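Local coordinates for protein HTPA Reductase (Selaginella moellendorffii, PDB 5U5N) that probably catalyses the NAD(P)H-dependent reduction of 4-hydroxy-tetrahydrodipicolinate to tetrahydrodipicolinate in lysine biosynthesis, and binds NAD in a Rossmann-type domain, at residues Leu82-Asn87 and Thr104-Arg109; Pro6-Cys12 and Leu31-Thr37; Gln128-Val133 and Ile242-Thr247; Gly120-Ile125 and Ser262-Asn268. All coordinates share one frame; numbering follows the deposited sequence.

Overall arrangement
The four contacts range from surface to interior. Interaction 1 lies at the surface, where the start of helix 86-95 with the turn before it meets the loop 104-109 through an amide, beside the nicotinamide-side ribose of NAD. Interaction 2 is buried, mixing apolar side chains with side-chain and water bonds between the strands, and ends at the adenosine ribose. Interaction 3, nearest the centre of the chain, is nearly all van der Waals contact and meets the nicotinamide. Interaction 4 is partly buried and joins strands by regular backbone bonds, with a stacked arginine at its outer end. Interactions 2 and 4 reach the two outermost strands of the same parallel sheet, and interaction 3 is nested in the chain loop that interaction 4 closes.

Interaction 1 (Leu82-Asn87 and Thr104-Arg109); sequences LPAAVN and TTGGDR. With NAD (nicotinamide-adenine-dinucleotide), chain C.
The carboxamide of Asn87 meets the backbone of Asp108 with both polar atoms of its edge: OD1 receives Asp108 N at 2.9 Å, on a lone pair, while ND2 gives a nearly straight bond (171°) to Asp108 O, which lies close to the amide plane. Two bonds to one residue fix the rotation of the amide. The other flat group, the guanidinium of Arg109, presents NH1 at its edge to Thr104 O at 2.9 Å and Gly106 O at 3.0 Å, tying these two carbonyls of the loop together; Val86 CG1 is an oblique neighbour. Between these polar grips Val86 and Thr104 run antiparallel alongside one another, their CG2 methyls tight at 3.3 Å. Pro83 lays its ring beside the loop, with CG 3.5 Å from Thr105 O. Farther along, the loop 104-109 and the turn before helix 86-95 form part of the NAD pocket. Thr105 OG1 shares a hydrogen bond with NAD O2D at 2.7 Å, and Leu82 CD1 packs 3.7 Å from NAD C8A of the adenine. Loops at the C-terminal ends of parallel strands hold dinucleotides in this way in Rossmann folds. The loop 104-109 follows strand 100-102 and leads into helix 109-119, whose Leu112 packs on Val86; Asp108 caps it, OD1 accepting from Lys111 N. The other segment ends in the first residues of helix 86-95.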
# COMPACT_ATOMS: atom_id res chain seq x y z
N LEU A 82 32.74 0.05 2.01
CA LEU A 82 32.75 -0.77 3.21
C LEU A 82 32.50 0.21 4.33
O LEU A 82 32.91 1.37 4.22
CB LEU A 82 34.11 -1.46 3.42
CG LEU A 82 34.56 -2.67 2.59
CD1 LEU A 82 35.94 -3.16 2.95
CD2 LEU A 82 33.55 -3.80 2.77
N PRO A 83 31.82 -0.24 5.40
CA PRO A 83 31.54 0.67 6.52
C PRO A 83 32.76 1.47 6.97
O PRO A 83 32.66 2.66 7.22
CB PRO A 83 31.03 -0.28 7.60
CG PRO A 83 30.37 -1.38 6.84
CD PRO A 83 31.17 -1.55 5.58
N ALA A 84 33.92 0.81 7.03
CA ALA A 84 35.20 1.44 7.40
C ALA A 84 35.56 2.67 6.56
O ALA A 84 36.10 3.63 7.09
CB ALA A 84 36.32 0.41 7.33
N ALA A 85 35.23 2.65 5.26
CA ALA A 85 35.54 3.77 4.36
C ALA A 85 34.48 4.86 4.27
O ALA A 85 34.76 5.91 3.71
CB ALA A 85 35.81 3.24 2.97
N VAL A 86 33.28 4.63 4.80
CA VAL A 86 32.16 5.55 4.56
C VAL A 86 32.47 7.01 4.89
O VAL A 86 32.37 7.85 4.01
CB VAL A 86 30.88 5.14 5.32
CG1 VAL A 86 29.86 6.28 5.41
CG2 VAL A 86 30.27 3.96 4.65
N ASN A 87 32.82 7.32 6.13
CA ASN A 87 32.99 8.73 6.53
C ASN A 87 34.15 9.42 5.84
O ASN A 87 34.10 10.62 5.54
CB ASN A 87 33.16 8.85 8.04
CG ASN A 87 31.94 8.44 8.78
OD1 ASN A 87 31.84 7.29 9.19
ND2 ASN A 87 30.98 9.36 8.90
N THR A 104 26.60 2.72 0.68
CA THR A 104 27.31 1.91 1.66
C THR A 104 26.66 2.11 3.02
O THR A 104 26.38 3.23 3.42
CB THR A 104 28.79 2.36 1.74
OG1 THR A 104 29.35 2.41 0.42
CG2 THR A 104 29.63 1.42 2.63
N THR A 105 26.43 1.02 3.74
CA THR A 105 25.84 1.09 5.07
C THR A 105 26.95 1.19 6.11
O THR A 105 28.13 1.07 5.79
CB THR A 105 24.98 -0.15 5.36
OG1 THR A 105 25.80 -1.31 5.32
CG2 THR A 105 23.86 -0.28 4.33
N GLY A 106 26.57 1.40 7.37
CA GLY A 106 27.55 1.58 8.43
C GLY A 106 28.26 2.92 8.39
O GLY A 106 27.94 3.80 7.60
N GLY A 107 29.26 3.05 9.25
CA GLY A 107 29.93 4.31 9.48
C GLY A 107 29.16 5.12 10.48
O GLY A 107 28.14 4.67 10.98
N ASP A 108 29.67 6.30 10.82
CA ASP A 108 28.97 7.23 11.69
C ASP A 108 27.97 7.99 10.80
O ASP A 108 28.34 8.93 10.06
CB ASP A 108 29.95 8.17 12.40
CG ASP A 108 29.31 9.00 13.49
OD1 ASP A 108 28.45 9.87 13.20
OD2 ASP A 108 29.73 8.82 14.66
N ARG A 109 26.70 7.59 10.87
CA ARG A 109 25.68 8.12 9.96
C ARG A 109 25.41 9.62 10.23
O ARG A 109 25.09 10.36 9.29
CB ARG A 109 24.38 7.30 10.04
CG ARG A 109 24.53 5.77 9.92
CD ARG A 109 25.16 5.31 8.62
NE ARG A 109 24.34 5.66 7.47
CZ ARG A 109 24.61 5.36 6.19
NH1 ARG A 109 25.71 4.68 5.86
NH2 ARG A 109 23.76 5.74 5.24
PA NAD C . 32.16 -6.06 -1.03
O1A NAD C . 32.95 -6.50 0.19
O2A NAD C . 31.76 -7.04 -2.12
O5B NAD C . 32.91 -4.86 -1.76
C5B NAD C . 33.22 -3.64 -1.12
C4B NAD C . 34.46 -3.11 -1.82
O4B NAD C . 34.83 -1.82 -1.34
C3B NAD C . 35.68 -4.02 -1.66
O3B NAD C . 35.96 -4.66 -2.92
C2B NAD C . 36.80 -3.10 -1.14
O2B NAD C . 38.09 -3.41 -1.71
C1B NAD C . 36.25 -1.69 -1.47
N9A NAD C . 36.73 -0.54 -0.66
C8A NAD C . 37.00 -0.52 0.66
N7A NAD C . 37.40 0.71 1.05
C5A NAD C . 37.39 1.51 -0.03
C6A NAD C . 37.73 2.92 -0.32
N6A NAD C . 38.15 3.75 0.66
N1A NAD C . 37.58 3.38 -1.58
C2A NAD C . 37.17 2.57 -2.58
N3A NAD C . 36.86 1.27 -2.39
C4A NAD C . 36.94 0.69 -1.16
O3 NAD C . 30.86 -5.27 -0.47
PN NAD C . 29.41 -5.27 -1.20
O1N NAD C . 28.89 -6.69 -1.07
O2N NAD C . 29.54 -4.64 -2.57
O5D NAD C . 28.65 -4.22 -0.25
C5D NAD C . 29.15 -2.89 -0.13
C4D NAD C . 28.38 -2.04 0.87
O4D NAD C . 27.09 -1.72 0.32
C3D NAD C . 28.13 -2.73 2.22
O3D NAD C . 28.31 -1.81 3.31
C2D NAD C . 26.69 -3.17 2.13
O2D NAD C . 26.02 -3.20 3.40
C1D NAD C . 26.07 -2.09 1.25
N1N NAD C . 24.80 -2.45 0.59
C2N NAD C . 23.84 -1.50 0.61
C3N NAD C . 22.60 -1.69 0.02
C7N NAD C . 21.54 -0.60 0.07
O7N NAD C . 20.37 -0.93 0.01
N7N NAD C . 21.86 0.70 0.21
C4N NAD C . 22.36 -2.91 -0.61
C5N NAD C . 23.35 -3.89 -0.62
C6N NAD C . 24.58 -3.63 -0.01

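Interaction 2 (Pro6-Cys12 and Leu31-Thr37). With NAD (nicotinamide-adenine-dinucleotide), chain C.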
# COMPACT_ATOMS: atom_id res chain seq x y z
N PRO A 6 27.83 11.45 -16.32
CA PRO A 6 28.56 10.18 -16.24
C PRO A 6 28.79 9.75 -14.79
O PRO A 6 28.78 10.58 -13.90
CB PRO A 6 29.88 10.51 -16.94
CG PRO A 6 30.11 11.94 -16.63
CD PRO A 6 28.74 12.57 -16.66
N VAL A 7 28.93 8.46 -14.55
CA VAL A 7 29.07 7.96 -13.19
C VAL A 7 30.41 7.22 -12.98
O VAL A 7 30.84 6.45 -13.83
CB VAL A 7 27.92 7.04 -12.73
CG1 VAL A 7 26.65 7.82 -12.67
CG2 VAL A 7 27.72 5.82 -13.61
N MET A 8 31.00 7.44 -11.80
CA MET A 8 32.18 6.71 -11.36
C MET A 8 31.69 5.85 -10.24
O MET A 8 31.20 6.35 -9.23
CB MET A 8 33.26 7.68 -10.89
CG MET A 8 34.55 7.04 -10.35
SD MET A 8 35.60 8.31 -9.62
CE MET A 8 37.19 7.47 -9.49
N VAL A 9 31.83 4.54 -10.40
CA VAL A 9 31.44 3.59 -9.36
C VAL A 9 32.66 3.12 -8.60
O VAL A 9 33.49 2.44 -9.16
CB VAL A 9 30.70 2.37 -9.96
CG1 VAL A 9 30.28 1.41 -8.88
CG2 VAL A 9 29.51 2.83 -10.80
N ASN A 10 32.73 3.51 -7.31
CA ASN A 10 33.72 3.04 -6.34
C ASN A 10 33.01 2.11 -5.38
O ASN A 10 32.16 2.59 -4.62
CB ASN A 10 34.33 4.23 -5.61
CG ASN A 10 34.89 5.26 -6.57
OD1 ASN A 10 35.35 4.90 -7.65
ND2 ASN A 10 34.89 6.51 -6.20
N ASP A 11 33.26 0.80 -5.37
CA ASP A 11 34.33 0.07 -6.03
C ASP A 11 33.66 -0.85 -7.03
O ASP A 11 32.88 -1.69 -6.64
CB ASP A 11 35.02 -0.76 -4.92
CG ASP A 11 36.14 -1.68 -5.42
OD1 ASP A 11 36.46 -1.75 -6.63
OD2 ASP A 11 36.73 -2.37 -4.55
N CYS A 12 33.99 -0.72 -8.32
CA CYS A 12 33.36 -1.59 -9.31
C CYS A 12 33.77 -3.07 -9.20
O CYS A 12 33.15 -3.90 -9.88
CB CYS A 12 33.57 -1.05 -10.73
SG CYS A 12 35.23 -1.27 -11.36
N LEU A 31 29.68 5.19 -18.03
CA LEU A 31 30.54 4.74 -16.96
C LEU A 31 31.96 5.28 -17.18
O LEU A 31 32.64 4.93 -18.17
CB LEU A 31 30.58 3.20 -16.90
CG LEU A 31 31.43 2.55 -15.82
CD1 LEU A 31 30.84 2.78 -14.45
CD2 LEU A 31 31.62 1.07 -16.05
N VAL A 32 32.43 6.09 -16.23
CA VAL A 32 33.78 6.63 -16.24
C VAL A 32 34.73 5.43 -16.09
O VAL A 32 34.53 4.63 -15.19
CB VAL A 32 33.95 7.65 -15.10
CG1 VAL A 32 35.40 8.08 -14.96
CG2 VAL A 32 33.08 8.87 -15.35
N PRO A 33 35.73 5.26 -16.99
CA PRO A 33 36.54 4.05 -16.93
C PRO A 33 37.69 4.14 -15.90
O PRO A 33 38.82 3.68 -16.17
CB PRO A 33 37.08 3.95 -18.35
CG PRO A 33 37.32 5.37 -18.71
CD PRO A 33 36.18 6.13 -18.10
N LEU A 34 37.39 4.71 -14.74
CA LEU A 34 38.27 4.70 -13.56
C LEU A 34 37.45 4.38 -12.34
O LEU A 34 36.32 4.78 -12.25
CB LEU A 34 38.96 6.04 -13.38
CG LEU A 34 40.01 6.36 -14.43
CD1 LEU A 34 40.18 7.84 -14.62
CD2 LEU A 34 41.33 5.76 -14.03
N SER A 35 38.03 3.61 -11.43
CA SER A 35 37.41 3.25 -10.18
C SER A 35 38.47 3.21 -9.08
O SER A 35 39.68 3.13 -9.37
CB SER A 35 36.73 1.88 -10.33
OG SER A 35 35.93 1.56 -9.18
N LEU A 36 38.02 3.31 -7.84
CA LEU A 36 38.89 3.26 -6.67
C LEU A 36 38.51 2.02 -5.90
O LEU A 36 37.31 1.75 -5.70
CB LEU A 36 38.72 4.53 -5.84
CG LEU A 36 39.34 5.75 -6.50
CD1 LEU A 36 38.89 7.04 -5.87
CD2 LEU A 36 40.87 5.69 -6.42
N THR A 37 39.52 1.23 -5.53
CA THR A 37 39.31 0.00 -4.77
C THR A 37 39.93 0.22 -3.41
O THR A 37 40.54 1.27 -3.15
CB THR A 37 39.81 -1.26 -5.53
OG1 THR A 37 39.39 -2.44 -4.82
CG2 THR A 37 41.33 -1.28 -5.72
PA NAD C . 32.16 -6.06 -1.03
O1A NAD C . 32.95 -6.50 0.19
O2A NAD C . 31.76 -7.04 -2.12
O5B NAD C . 32.91 -4.86 -1.76
C5B NAD C . 33.22 -3.64 -1.12
C4B NAD C . 34.46 -3.11 -1.82
O4B NAD C . 34.83 -1.82 -1.34
C3B NAD C . 35.68 -4.02 -1.66
O3B NAD C . 35.96 -4.66 -2.92
C2B NAD C . 36.80 -3.10 -1.14
O2B NAD C . 38.09 -3.41 -1.71
C1B NAD C . 36.25 -1.69 -1.47
N9A NAD C . 36.73 -0.54 -0.66
C8A NAD C . 37.00 -0.52 0.66
N7A NAD C . 37.40 0.71 1.05
C5A NAD C . 37.39 1.51 -0.03
C6A NAD C . 37.73 2.92 -0.32
N6A NAD C . 38.15 3.75 0.66
N1A NAD C . 37.58 3.38 -1.58
C2A NAD C . 37.17 2.57 -2.58
N3A NAD C . 36.86 1.27 -2.39
C4A NAD C . 36.94 0.69 -1.16
O3 NAD C . 30.86 -5.27 -0.47
PN NAD C . 29.41 -5.27 -1.20
O1N NAD C . 28.89 -6.69 -1.07
O2N NAD C . 29.54 -4.64 -2.57
O5D NAD C . 28.65 -4.22 -0.25
C5D NAD C . 29.15 -2.89 -0.13
C4D NAD C . 28.38 -2.04 0.87
O4D NAD C . 27.09 -1.72 0.32
C3D NAD C . 28.13 -2.73 2.22
O3D NAD C . 28.31 -1.81 3.31
C2D NAD C . 26.69 -3.17 2.13
O2D NAD C . 26.02 -3.20 3.40
C1D NAD C . 26.07 -2.09 1.25
N1N NAD C . 24.80 -2.45 0.59
C2N NAD C . 23.84 -1.50 0.61
C3N NAD C . 22.60 -1.69 0.02
C7N NAD C . 21.54 -0.60 0.07
O7N NAD C . 20.37 -0.93 0.01
N7N NAD C . 21.86 0.70 0.21
C4N NAD C . 22.36 -2.91 -0.61
C5N NAD C . 23.35 -3.89 -0.62
C6N NAD C . 24.58 -3.63 -0.01
O HOH W 1 33.66 3.88 -12.61
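With chi1 of 177°, Asp11 sends its carboxylate out beside Thr37, and Thr37 places OG1 by a similarly extended torsion (-172°), so that the two side chains run alongside each other from neighbouring strands. This is the nucleotide-binding corner of a Rossmann fold: strand 7-10, helix 15-27 and strand 34-37 follow one another as a beta-alpha-beta unit, the two strands nearly parallel, 22° apart. Their backbones are bridged only at Val7-Leu31, where Val32 N bonds to Val7 O, and 34-37 pairs on with strand 51-57. Beyond the bridge, side chains and a water take the place of regular backbone bonds. Ser35 OG donates to Val9 O at 2.6 Å, and Leu36 N donates to Asn10 OD1, reaching it from above the carbonyl plane. The water accepts from Val9 N and donates to both Val32 O and Leu34 O. Apolar groups fill the rest: Met8, with its chain extended, brings CE to within 4.0 Å of Leu36 CD1, and the side chains of Leu31 and Val9 cross at about a right angle, CD1 against CG2. Helices 15-27 and 61-71 pack against these side chains. Asp11 OD1 is bonded to Thr13 OG1, leaving OD2 to face the cofactor. There Asp11 OD2 accepts a hydrogen bond from Thr37 OG1 at 2.7 Å, from above the carboxylate plane, and another from NAD O3B at 2.9 Å.

Interaction 3 (Gln128-Val133 and Ile242-Thr247). With NAD (nicotinamide-adenine-dinucleotide), chain C.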
# COMPACT_ATOMS: atom_id res chain seq x y z
N GLN A 128 18.99 2.27 2.22
CA GLN A 128 18.15 1.30 1.47
C GLN A 128 17.83 1.91 0.09
O GLN A 128 17.10 2.88 -0.00
CB GLN A 128 16.89 0.97 2.28
CG GLN A 128 15.72 0.31 1.55
CD GLN A 128 15.99 -1.09 1.09
OE1 GLN A 128 16.47 -1.32 -0.02
NE2 GLN A 128 15.62 -2.04 1.92
N MET A 129 18.39 1.32 -0.96
CA MET A 129 18.29 1.82 -2.34
C MET A 129 17.34 0.99 -3.18
O MET A 129 17.12 1.33 -4.36
CB MET A 129 19.68 1.85 -3.01
CG MET A 129 20.63 2.79 -2.31
SD MET A 129 20.34 4.52 -2.73
CE MET A 129 21.21 4.57 -4.28
N GLY A 130 16.79 -0.08 -2.62
CA GLY A 130 15.71 -0.80 -3.29
C GLY A 130 14.46 0.06 -3.26
O GLY A 130 13.61 -0.13 -2.35
N LYS A 131 14.35 0.95 -4.26
CA LYS A 131 13.35 2.02 -4.20
C LYS A 131 11.91 1.54 -4.13
O LYS A 131 11.09 2.22 -3.54
CB LYS A 131 13.50 3.06 -5.33
CG LYS A 131 12.86 2.70 -6.64
CD LYS A 131 12.95 3.86 -7.61
CE LYS A 131 12.02 3.58 -8.79
NZ LYS A 131 12.08 4.66 -9.79
N GLN A 132 11.60 0.39 -4.72
CA GLN A 132 10.21 -0.11 -4.69
C GLN A 132 9.85 -0.56 -3.28
O GLN A 132 8.68 -0.41 -2.85
CB GLN A 132 10.00 -1.24 -5.70
CG GLN A 132 10.01 -0.77 -7.15
CD GLN A 132 11.42 -0.45 -7.69
OE1 GLN A 132 12.43 -0.79 -7.06
NE2 GLN A 132 11.47 0.21 -8.86
N VAL A 133 10.82 -1.14 -2.59
CA VAL A 133 10.64 -1.48 -1.18
C VAL A 133 10.49 -0.20 -0.34
O VAL A 133 9.59 -0.14 0.54
CB VAL A 133 11.75 -2.43 -0.65
CG1 VAL A 133 11.60 -2.64 0.85
CG2 VAL A 133 11.67 -3.79 -1.34
N ILE A 242 17.68 -5.06 -7.51
CA ILE A 242 16.82 -3.94 -7.09
C ILE A 242 17.67 -2.77 -6.56
O ILE A 242 17.29 -1.61 -6.75
CB ILE A 242 15.76 -4.34 -6.04
CG1 ILE A 242 14.67 -3.26 -5.92
CG2 ILE A 242 16.35 -4.65 -4.68
CD1 ILE A 242 13.61 -3.55 -4.90
N TYR A 243 18.79 -3.07 -5.91
CA TYR A 243 19.70 -2.03 -5.39
C TYR A 243 20.41 -1.36 -6.57
O TYR A 243 20.49 -0.13 -6.61
CB TYR A 243 20.68 -2.58 -4.32
CG TYR A 243 19.97 -3.48 -3.31
CD1 TYR A 243 19.02 -2.97 -2.45
CD2 TYR A 243 20.21 -4.86 -3.26
CE1 TYR A 243 18.33 -3.78 -1.54
CE2 TYR A 243 19.52 -5.69 -2.38
CZ TYR A 243 18.58 -5.15 -1.53
OH TYR A 243 17.84 -5.96 -0.68
N ALA A 244 20.90 -2.15 -7.52
CA ALA A 244 21.48 -1.66 -8.77
C ALA A 244 20.53 -0.74 -9.56
O ALA A 244 20.88 0.37 -9.98
CB ALA A 244 21.91 -2.82 -9.64
N GLN A 245 19.31 -1.21 -9.77
CA GLN A 245 18.32 -0.41 -10.52
C GLN A 245 17.92 0.87 -9.76
O GLN A 245 17.77 1.90 -10.37
CB GLN A 245 17.07 -1.25 -10.89
CG GLN A 245 17.36 -2.39 -11.86
CD GLN A 245 18.00 -1.90 -13.13
OE1 GLN A 245 17.56 -0.93 -13.69
NE2 GLN A 245 19.08 -2.56 -13.57
N GLY A 246 17.81 0.82 -8.44
CA GLY A 246 17.53 2.03 -7.68
C GLY A 246 18.67 3.02 -7.70
O GLY A 246 18.45 4.23 -7.78
N THR A 247 19.90 2.54 -7.63
CA THR A 247 21.08 3.41 -7.79
C THR A 247 21.08 4.17 -9.15
O THR A 247 21.36 5.38 -9.20
CB THR A 247 22.41 2.64 -7.59
OG1 THR A 247 22.36 1.84 -6.40
CG2 THR A 247 23.51 3.64 -7.47
PA NAD C . 32.16 -6.06 -1.03
O1A NAD C . 32.95 -6.50 0.19
O2A NAD C . 31.76 -7.04 -2.12
O5B NAD C . 32.91 -4.86 -1.76
C5B NAD C . 33.22 -3.64 -1.12
C4B NAD C . 34.46 -3.11 -1.82
O4B NAD C . 34.83 -1.82 -1.34
C3B NAD C . 35.68 -4.02 -1.66
O3B NAD C . 35.96 -4.66 -2.92
C2B NAD C . 36.80 -3.10 -1.14
O2B NAD C . 38.09 -3.41 -1.71
C1B NAD C . 36.25 -1.69 -1.47
N9A NAD C . 36.73 -0.54 -0.66
C8A NAD C . 37.00 -0.52 0.66
N7A NAD C . 37.40 0.71 1.05
C5A NAD C . 37.39 1.51 -0.03
C6A NAD C . 37.73 2.92 -0.32
N6A NAD C . 38.15 3.75 0.66
N1A NAD C . 37.58 3.38 -1.58
C2A NAD C . 37.17 2.57 -2.58
N3A NAD C . 36.86 1.27 -2.39
C4A NAD C . 36.94 0.69 -1.16
O3 NAD C . 30.86 -5.27 -0.47
PN NAD C . 29.41 -5.27 -1.20
O1N NAD C . 28.89 -6.69 -1.07
O2N NAD C . 29.54 -4.64 -2.57
O5D NAD C . 28.65 -4.22 -0.25
C5D NAD C . 29.15 -2.89 -0.13
C4D NAD C . 28.38 -2.04 0.87
O4D NAD C . 27.09 -1.72 0.32
C3D NAD C . 28.13 -2.73 2.22
O3D NAD C . 28.31 -1.81 3.31
C2D NAD C . 26.69 -3.17 2.13
O2D NAD C . 26.02 -3.20 3.40
C1D NAD C . 26.07 -2.09 1.25
N1N NAD C . 24.80 -2.45 0.59
C2N NAD C . 23.84 -1.50 0.61
C3N NAD C . 22.60 -1.69 0.02
C7N NAD C . 21.54 -0.60 0.07
O7N NAD C . 20.37 -0.93 0.01
N7N NAD C . 21.86 0.70 0.21
C4N NAD C . 22.36 -2.91 -0.61
C5N NAD C . 23.35 -3.89 -0.62
C6N NAD C . 24.58 -3.63 -0.01
O HOH W 2 14.76 -0.68 -8.39
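Ile242 runs its CG1 branch alongside Gln132, the two side chains heading opposite ways, with CG1 3.5 Å from Gln132 OE1 and 3.7 Å from Gly130 CA; its tip, CD1, touches Val133 CG2 at 4.1 Å, the side chains roughly at right angles. A water donates to Gln132 OE1 and Ile242 O, while Gln132 NE2 bonds to Ala150 O of the second subunit. Next, Ile242 CG2 sits over the centre of one face of the Tyr243 ring, and NAD C4N lies over the opposite face, 3.6 Å above the plane and offset toward the rim. At the ring edge Gln128 OE1, 3.4 Å from Tyr243 CE1, also accepts a bond from Gly130 N, though the side chain is poorly ordered. Here the link from the nucleotide-binding part into helix 131-146 packs on helix 241-259 beside the nicotinamide, in an inverse gamma turn centred on Gly130, the helix N-cap; Met129 N donates to NAD O7N at 3.2 Å. Gly246 CA then makes a straight CA-H...O contact (171°) with Met129 O at 3.4 Å. Thr247 OG1 and N reach Tyr243 O from opposite faces of the carbonyl plane, and the twice-bent Met129 lays CE 3.6 Å from Thr247 OG1.

Interaction 4 (Gly120-Ile125 and Ser262-Asn268)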
# COMPACT_ATOMS: atom_id res chain seq x y z
N GLY A 120 27.38 21.55 1.38
CA GLY A 120 26.44 21.91 0.33
C GLY A 120 26.67 21.12 -0.93
O GLY A 120 26.40 21.61 -2.01
N THR A 121 27.17 19.89 -0.78
CA THR A 121 27.44 19.01 -1.91
C THR A 121 26.15 18.29 -2.31
O THR A 121 25.48 17.68 -1.46
CB THR A 121 28.46 17.90 -1.49
OG1 THR A 121 29.58 18.51 -0.86
CG2 THR A 121 28.94 17.09 -2.70
N TYR A 122 25.85 18.29 -3.62
CA TYR A 122 24.75 17.49 -4.14
C TYR A 122 24.97 16.02 -3.82
O TYR A 122 25.94 15.43 -4.27
CB TYR A 122 24.56 17.70 -5.65
CG TYR A 122 24.01 19.07 -5.97
CD1 TYR A 122 22.65 19.35 -5.82
CD2 TYR A 122 24.83 20.10 -6.40
CE1 TYR A 122 22.14 20.61 -6.11
CE2 TYR A 122 24.33 21.35 -6.70
CZ TYR A 122 22.98 21.59 -6.54
OH TYR A 122 22.49 22.83 -6.81
N SER A 123 24.06 15.44 -3.03
CA SER A 123 24.18 14.04 -2.63
C SER A 123 22.85 13.32 -2.41
O SER A 123 21.83 13.93 -2.15
CB SER A 123 25.04 13.91 -1.34
OG SER A 123 24.77 14.95 -0.44
N ILE A 124 22.92 12.01 -2.50
CA ILE A 124 21.87 11.12 -2.05
C ILE A 124 22.55 10.17 -1.10
O ILE A 124 23.45 9.42 -1.48
CB ILE A 124 21.22 10.36 -3.23
CG1 ILE A 124 20.40 11.33 -4.09
CG2 ILE A 124 20.31 9.26 -2.70
CD1 ILE A 124 20.22 10.83 -5.50
N ILE A 125 22.11 10.19 0.15
CA ILE A 125 22.59 9.27 1.15
C ILE A 125 21.39 8.43 1.52
O ILE A 125 20.43 8.92 2.14
CB ILE A 125 23.18 10.03 2.37
CG1 ILE A 125 24.46 10.74 1.91
CG2 ILE A 125 23.47 9.07 3.52
CD1 ILE A 125 24.98 11.79 2.85
N SER A 262 19.33 23.16 -7.89
CA SER A 262 18.38 23.21 -6.76
C SER A 262 19.03 23.87 -5.54
O SER A 262 20.24 23.74 -5.33
CB SER A 262 17.92 21.82 -6.35
OG SER A 262 17.17 21.22 -7.40
N GLU A 263 18.22 24.57 -4.76
CA GLU A 263 18.66 25.10 -3.48
C GLU A 263 19.00 23.92 -2.55
O GLU A 263 20.04 23.93 -1.86
CB GLU A 263 17.57 26.00 -2.86
CG GLU A 263 17.24 27.24 -3.70
CD GLU A 263 17.23 28.55 -2.90
OE1 GLU A 263 16.23 28.80 -2.17
OE2 GLU A 263 18.22 29.32 -3.00
N LYS A 264 18.15 22.89 -2.58
CA LYS A 264 18.32 21.68 -1.79
C LYS A 264 19.44 20.80 -2.37
O LYS A 264 19.49 20.57 -3.59
CB LYS A 264 16.99 20.91 -1.73
CG LYS A 264 17.06 19.61 -0.97
CD LYS A 264 15.69 19.03 -0.65
CE LYS A 264 15.91 17.76 0.15
NZ LYS A 264 14.68 17.13 0.66
N ARG A 265 20.31 20.32 -1.48
CA ARG A 265 21.54 19.59 -1.85
C ARG A 265 21.56 18.12 -1.46
O ARG A 265 22.07 17.27 -2.22
CB ARG A 265 22.76 20.27 -1.24
CG ARG A 265 22.88 21.74 -1.60
CD ARG A 265 22.72 21.96 -3.12
NE ARG A 265 22.90 23.34 -3.56
CZ ARG A 265 24.07 23.94 -3.76
NH1 ARG A 265 25.23 23.32 -3.56
NH2 ARG A 265 24.09 25.20 -4.17
N LEU A 266 21.02 17.84 -0.27
CA LEU A 266 21.04 16.52 0.30
C LEU A 266 19.66 15.91 0.17
O LEU A 266 18.71 16.41 0.75
CB LEU A 266 21.46 16.59 1.77
CG LEU A 266 21.47 15.28 2.55
CD1 LEU A 266 22.23 14.16 1.84
CD2 LEU A 266 22.14 15.52 3.92
N TYR A 267 19.58 14.82 -0.58
CA TYR A 267 18.36 14.12 -0.90
C TYR A 267 18.49 12.73 -0.35
O TYR A 267 19.59 12.30 -0.01
CB TYR A 267 18.13 14.08 -2.41
CG TYR A 267 17.97 15.44 -3.06
CD1 TYR A 267 19.07 16.19 -3.45
CD2 TYR A 267 16.68 15.99 -3.26
CE1 TYR A 267 18.91 17.44 -4.05
CE2 TYR A 267 16.50 17.22 -3.85
CZ TYR A 267 17.60 17.95 -4.24
OH TYR A 267 17.37 19.18 -4.82
N ASN A 268 17.35 12.05 -0.22
CA ASN A 268 17.29 10.64 0.12
C ASN A 268 16.43 9.88 -0.93
O ASN A 268 16.04 10.44 -1.93
CB ASN A 268 16.78 10.49 1.55
CG ASN A 268 15.30 10.93 1.73
OD1 ASN A 268 14.58 11.16 0.78
ND2 ASN A 268 14.87 11.07 2.96
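Tyr122 and Arg265 stack flat on each other, ring and guanidinium planes only 9° apart with centres at 4.4 Å. Arg265 CD lies over the same ring face in a CH-pi contact, 3.6 Å from the centroid. The chain of Arg265, bent at chi2 (-50°), turns over the ring in this way, and Arg265 NH1 reaches Gly120 O at the guanidinium edge in a short bond of poor angle, counted weak. The tyrosine is held at its far end too: Tyr122 OH donates to Ser262 O at 2.8 Å, in the carbonyl plane and on a lone pair. Behind this stack the backbones run as parallel strands, pairing Ser123 with Leu266 and Ile124 with Tyr267. Ser123 N donates to Arg265 O, Tyr267 N to Ser123 O, and Ile125 N to Tyr267 O, the last longer at 3.3 Å. Ile124 CG1 packs on Tyr267 CB at 3.9 Å; Ile125 CD1 meets Leu266 CD1 beside Ser123 OG, which is itself tied to Thr121 O. Within the chain, strand 266-267 is the outermost of the five-stranded parallel sheet, added beyond 123-125, which bonds to strand 100-102 along its other edge; helix 109-119 packs against Ser123 and Ile125, and helix 241-259 against Tyr122, Ile124 and Tyr267.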